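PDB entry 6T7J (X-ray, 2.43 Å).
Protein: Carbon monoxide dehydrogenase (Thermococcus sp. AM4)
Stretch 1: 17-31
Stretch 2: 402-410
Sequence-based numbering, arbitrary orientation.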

# COMPACT_ATOMS: atom_id res chain seq x y z
N THR A 17 17.79 -0.16 30.52
CA THR A 17 17.46 -1.42 31.15
C THR A 17 18.73 -2.22 31.41
O THR A 17 19.61 -2.30 30.54
CB THR A 17 16.49 -2.24 30.29
OG1 THR A 17 16.98 -2.31 28.94
CG2 THR A 17 15.11 -1.59 30.27
N LYS A 18 18.83 -2.79 32.60
CA LYS A 18 20.04 -3.49 33.00
C LYS A 18 20.22 -4.76 32.17
O LYS A 18 19.27 -5.53 31.97
CB LYS A 18 19.99 -3.83 34.49
CG LYS A 18 19.83 -2.62 35.40
CD LYS A 18 21.06 -1.73 35.35
CE LYS A 18 20.80 -0.40 36.05
NZ LYS A 18 20.57 0.71 35.09
N GLY A 19 21.44 -4.98 31.69
CA GLY A 19 21.78 -6.15 30.91
C GLY A 19 22.05 -5.88 29.44
O GLY A 19 22.73 -6.69 28.79
N VAL A 20 21.53 -4.78 28.90
CA VAL A 20 21.71 -4.49 27.48
C VAL A 20 23.18 -4.18 27.18
O VAL A 20 23.73 -4.65 26.17
CB VAL A 20 20.79 -3.33 27.06
CG1 VAL A 20 21.11 -2.88 25.64
CG2 VAL A 20 19.33 -3.75 27.18
N ALA A 21 23.83 -3.40 28.05
CA ALA A 21 25.22 -3.04 27.82
C ALA A 21 26.12 -4.27 27.80
O ALA A 21 26.97 -4.42 26.90
CB ALA A 21 25.68 -2.06 28.90
N GLU A 22 25.97 -5.16 28.79
CA GLU A 22 26.79 -6.36 28.85
C GLU A 22 26.69 -7.16 27.56
O GLU A 22 27.70 -7.65 27.04
CB GLU A 22 26.39 -7.23 30.04
CG GLU A 22 25.74 -6.51 31.20
CD GLU A 22 25.24 -7.47 32.27
OE1 GLU A 22 25.42 -8.69 32.11
OE2 GLU A 22 24.66 -7.00 33.28
N LEU A 23 25.48 -7.29 27.02
CA LEU A 23 25.28 -8.12 25.84
C LEU A 23 25.76 -7.43 24.57
O LEU A 23 26.24 -8.10 23.65
CB LEU A 23 23.81 -8.51 25.72
CG LEU A 23 23.42 -9.84 26.39
CD1 LEU A 23 24.11 -10.02 27.73
CD2 LEU A 23 21.92 -9.90 26.55
N ILE A 24 25.66 -6.10 24.50
CA ILE A 24 26.27 -5.39 23.37
C ILE A 24 27.78 -5.60 23.38
O ILE A 24 28.40 -5.83 22.33
CB ILE A 24 25.90 -3.90 23.41
CG1 ILE A 24 24.39 -3.73 23.21
CG2 ILE A 24 26.65 -3.13 22.33
CD1 ILE A 24 23.93 -2.30 23.26
N GLU A 25 28.40 -5.55 24.56
CA GLU A 25 29.84 -5.78 24.62
C GLU A 25 30.20 -7.22 24.29
O GLU A 25 31.23 -7.48 23.67
CB GLU A 25 30.37 -5.41 26.00
CG GLU A 25 29.90 -4.09 26.49
CD GLU A 25 30.22 -3.95 27.92
OE1 GLU A 25 29.57 -3.13 28.62
OE2 GLU A 25 31.21 -4.61 28.34
N LYS A 26 29.36 -8.17 24.72
CA LYS A 26 29.59 -9.57 24.35
C LYS A 26 29.51 -9.75 22.84
O LYS A 26 30.33 -10.46 22.24
CB LYS A 26 28.58 -10.47 25.06
CG LYS A 26 28.76 -11.95 24.77
CD LYS A 26 27.85 -12.79 25.64
CE LYS A 26 28.22 -14.26 25.55
NZ LYS A 26 28.09 -14.78 24.16
N ALA A 27 28.53 -9.11 22.20
CA ALA A 27 28.43 -9.15 20.75
C ALA A 27 29.67 -8.57 20.10
O ALA A 27 30.17 -9.10 19.10
CB ALA A 27 27.18 -8.40 20.28
N GLU A 28 30.19 -7.47 20.65
CA GLU A 28 31.40 -6.86 20.10
C GLU A 28 32.59 -7.80 20.20
O GLU A 28 33.33 -8.00 19.23
CB GLU A 28 31.69 -5.54 20.81
CG GLU A 28 30.66 -4.47 20.55
CD GLU A 28 31.26 -3.08 20.54
OE1 GLU A 28 32.45 -2.96 20.88
OE2 GLU A 28 30.53 -2.12 20.20
N GLU A 29 32.79 -8.40 21.38
CA GLU A 29 33.94 -9.28 21.55
C GLU A 29 33.79 -10.56 20.73
O GLU A 29 34.79 -11.19 20.37
CB GLU A 29 34.16 -9.60 23.02
CG GLU A 29 35.10 -8.61 23.72
CD GLU A 29 36.55 -9.05 23.70
OE1 GLU A 29 36.99 -9.72 24.66
OE2 GLU A 29 37.26 -8.73 22.72
N GLU A 30 32.56 -10.96 20.42
CA GLU A 30 32.32 -12.08 19.52
C GLU A 30 32.27 -11.67 18.06
O GLU A 30 32.21 -12.54 17.19
CB GLU A 30 31.02 -12.80 19.89
CG GLU A 30 31.21 -14.00 20.80
CD GLU A 30 29.99 -14.28 21.65
OE1 GLU A 30 30.10 -14.20 22.89
OE2 GLU A 30 28.92 -14.57 21.08
N GLY A 31 32.30 -10.37 17.77
CA GLY A 31 32.23 -9.91 16.39
C GLY A 31 30.86 -10.01 15.77
O GLY A 31 30.75 -10.25 14.56
N ASP A 402 30.01 -22.63 27.39
CA ASP A 402 31.19 -21.79 27.58
C ASP A 402 30.94 -20.34 27.15
O ASP A 402 31.65 -19.44 27.61
CB ASP A 402 32.37 -22.36 26.80
CG ASP A 402 32.01 -22.68 25.36
OD1 ASP A 402 31.02 -23.41 25.14
OD2 ASP A 402 32.73 -22.21 24.45
N ARG A 403 29.96 -20.10 26.28
CA ARG A 403 29.66 -18.78 25.76
C ARG A 403 28.31 -18.25 26.24
O ARG A 403 27.68 -17.43 25.57
CB ARG A 403 29.71 -18.77 24.23
CG ARG A 403 30.97 -19.37 23.64
CD ARG A 403 30.75 -19.78 22.19
NE ARG A 403 30.30 -18.66 21.38
CZ ARG A 403 29.66 -18.78 20.22
NH1 ARG A 403 29.29 -17.71 19.54
NH2 ARG A 403 29.40 -19.99 19.73
N VAL A 404 27.85 -18.72 27.40
CA VAL A 404 26.55 -18.34 27.94
C VAL A 404 26.74 -17.23 28.96
O VAL A 404 27.55 -17.36 29.88
CB VAL A 404 25.83 -19.55 28.56
CG1 VAL A 404 24.68 -19.09 29.45
CG2 VAL A 404 25.31 -20.48 27.47
N HIS A 405 25.99 -16.14 28.79
CA HIS A 405 25.98 -15.04 29.76
C HIS A 405 24.56 -14.48 29.80
O HIS A 405 24.18 -13.67 28.95
CB HIS A 405 26.99 -13.96 29.40
CG HIS A 405 26.95 -12.77 30.31
ND1 HIS A 405 27.82 -12.60 31.37
CD2 HIS A 405 26.14 -11.68 30.32
CE1 HIS A 405 27.54 -11.47 31.99
NE2 HIS A 405 26.53 -10.89 31.37
N ILE A 406 23.78 -14.92 30.78
CA ILE A 406 22.43 -14.41 31.01
C ILE A 406 22.53 -13.33 32.08
O ILE A 406 23.03 -13.61 33.18
CB ILE A 406 21.48 -15.53 31.44
CG1 ILE A 406 21.43 -16.64 30.39
CG2 ILE A 406 20.08 -14.97 31.71
CD1 ILE A 406 20.68 -17.88 30.83
N PRO A 407 22.11 -12.10 31.80
CA PRO A 407 22.12 -11.08 32.85
C PRO A 407 21.15 -11.44 33.97
O PRO A 407 20.00 -11.79 33.73
CB PRO A 407 21.70 -9.80 32.12
CG PRO A 407 21.97 -10.08 30.67
CD PRO A 407 21.73 -11.54 30.49
N LYS A 408 21.65 -11.34 35.22
CA LYS A 408 20.84 -11.65 36.40
C LYS A 408 19.56 -10.84 36.45
O LYS A 408 18.56 -11.29 37.02
CB LYS A 408 21.66 -11.39 37.67
CG LYS A 408 21.39 -12.33 38.85
CD LYS A 408 20.01 -12.12 39.47
CE LYS A 408 19.76 -13.02 40.66
NZ LYS A 408 18.45 -12.71 41.31
N HIS A 409 19.57 -9.66 35.86
CA HIS A 409 18.54 -8.66 36.12
C HIS A 409 17.16 -9.17 35.72
O HIS A 409 16.92 -9.55 34.57
CB HIS A 409 18.89 -7.38 35.38
CG HIS A 409 20.26 -6.88 35.71
ND1 HIS A 409 20.54 -6.20 36.87
CD2 HIS A 409 21.43 -6.98 35.04
CE1 HIS A 409 21.82 -5.89 36.90
NE2 HIS A 409 22.39 -6.35 35.80
N LYS A 410 16.26 -9.19 36.71
CA LYS A 410 14.91 -9.69 36.58
C LYS A 410 14.01 -8.79 37.41
O LYS A 410 14.43 -8.28 38.45
CB LYS A 410 14.84 -11.16 37.05
CG LYS A 410 13.46 -11.78 37.07
CD LYS A 410 13.55 -13.30 37.23
CE LYS A 410 14.52 -13.69 38.34
NZ LYS A 410 14.08 -14.92 39.05

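Stretch 1 makes a type II beta turn from Thr-17 to Val-20 and then a helix that begins at Val-20, with Gly-19 as its N-cap. Stretch 2 has no regular strand or helix where it meets this helix, yet it runs along it in the reverse sense: the nearest CA pairs are Leu-23 with His-405 (8.0 Å between CA atoms), Gly-19 with Pro-407 (5.3 Å) and Lys-18 with His-409 (6.2 Å). From Arg-403 to His-409 the contacts alternate along the chain. The CA-to-CB bonds of Arg-403, His-405, Pro-407 and His-409 point toward stretch 1, whereas those of Val-404 and Ile-406 point away and that of Lys-408 points sideways. Together the two stretches bury 488 Å², both sides summed.

Arg-403 engages the last turns of the helix twice. Its backbone O accepts a hydrogen bond from Lys-26 NZ at 3.0 Å, and its NH1 lies 3.5 Å from Glu-30 OE2, a salt bridge in which the carboxylate oxygen sits at the guanidinium edge, near its plane. The two contacts are coupled within the helix, because Lys-26 NZ also forms a salt bridge with Glu-30 OE1 at a very short 2.4 Å. One ammonium thus joins a helical carboxylate to a carbonyl of the other stretch.

His-405 provides the most sharply defined polar contact. Its NE2 donates to Glu-22 OE1 at 2.6 Å with an N-H...O angle of 177°, and OE1 lies near the ring plane, where an imidazole N-H points. The neighbouring edge is apolar: Leu-23 CD1 approaches His-405 CD2 at 3.7 Å. The aliphatic part of Lys-26 packs beside the CB of His-405, with Lys-26 CD 4.0 Å from His-405 CB.

Pro-407, buried, meets the start of the helix. Leu-23 CD1 packs against Pro-407 CG at 3.6 Å, and Gly-19 CA comes within 3.8 Å of Pro-407 CB. An ideal CB on Gly-19 would lie only 3.0 Å from that Pro-407 CB, so the close backbone approach depends on the missing side chain. The phi/psi of 110/-22° independently calls for glycine, since a CB would also jam against the preceding carbonyl O.

His-409 closes the contact over the turn. Lys-18 CB stands 3.3 Å from the centroid of the His-409 ring and 12° off its normal, a CH-pi contact over one face, while the end of the lysine leads away from stretch 2. At the ring edge, Glu-22 OE2 lies 3.5 Å from His-409 NE2, placing the Glu-22 carboxylate between the two histidines.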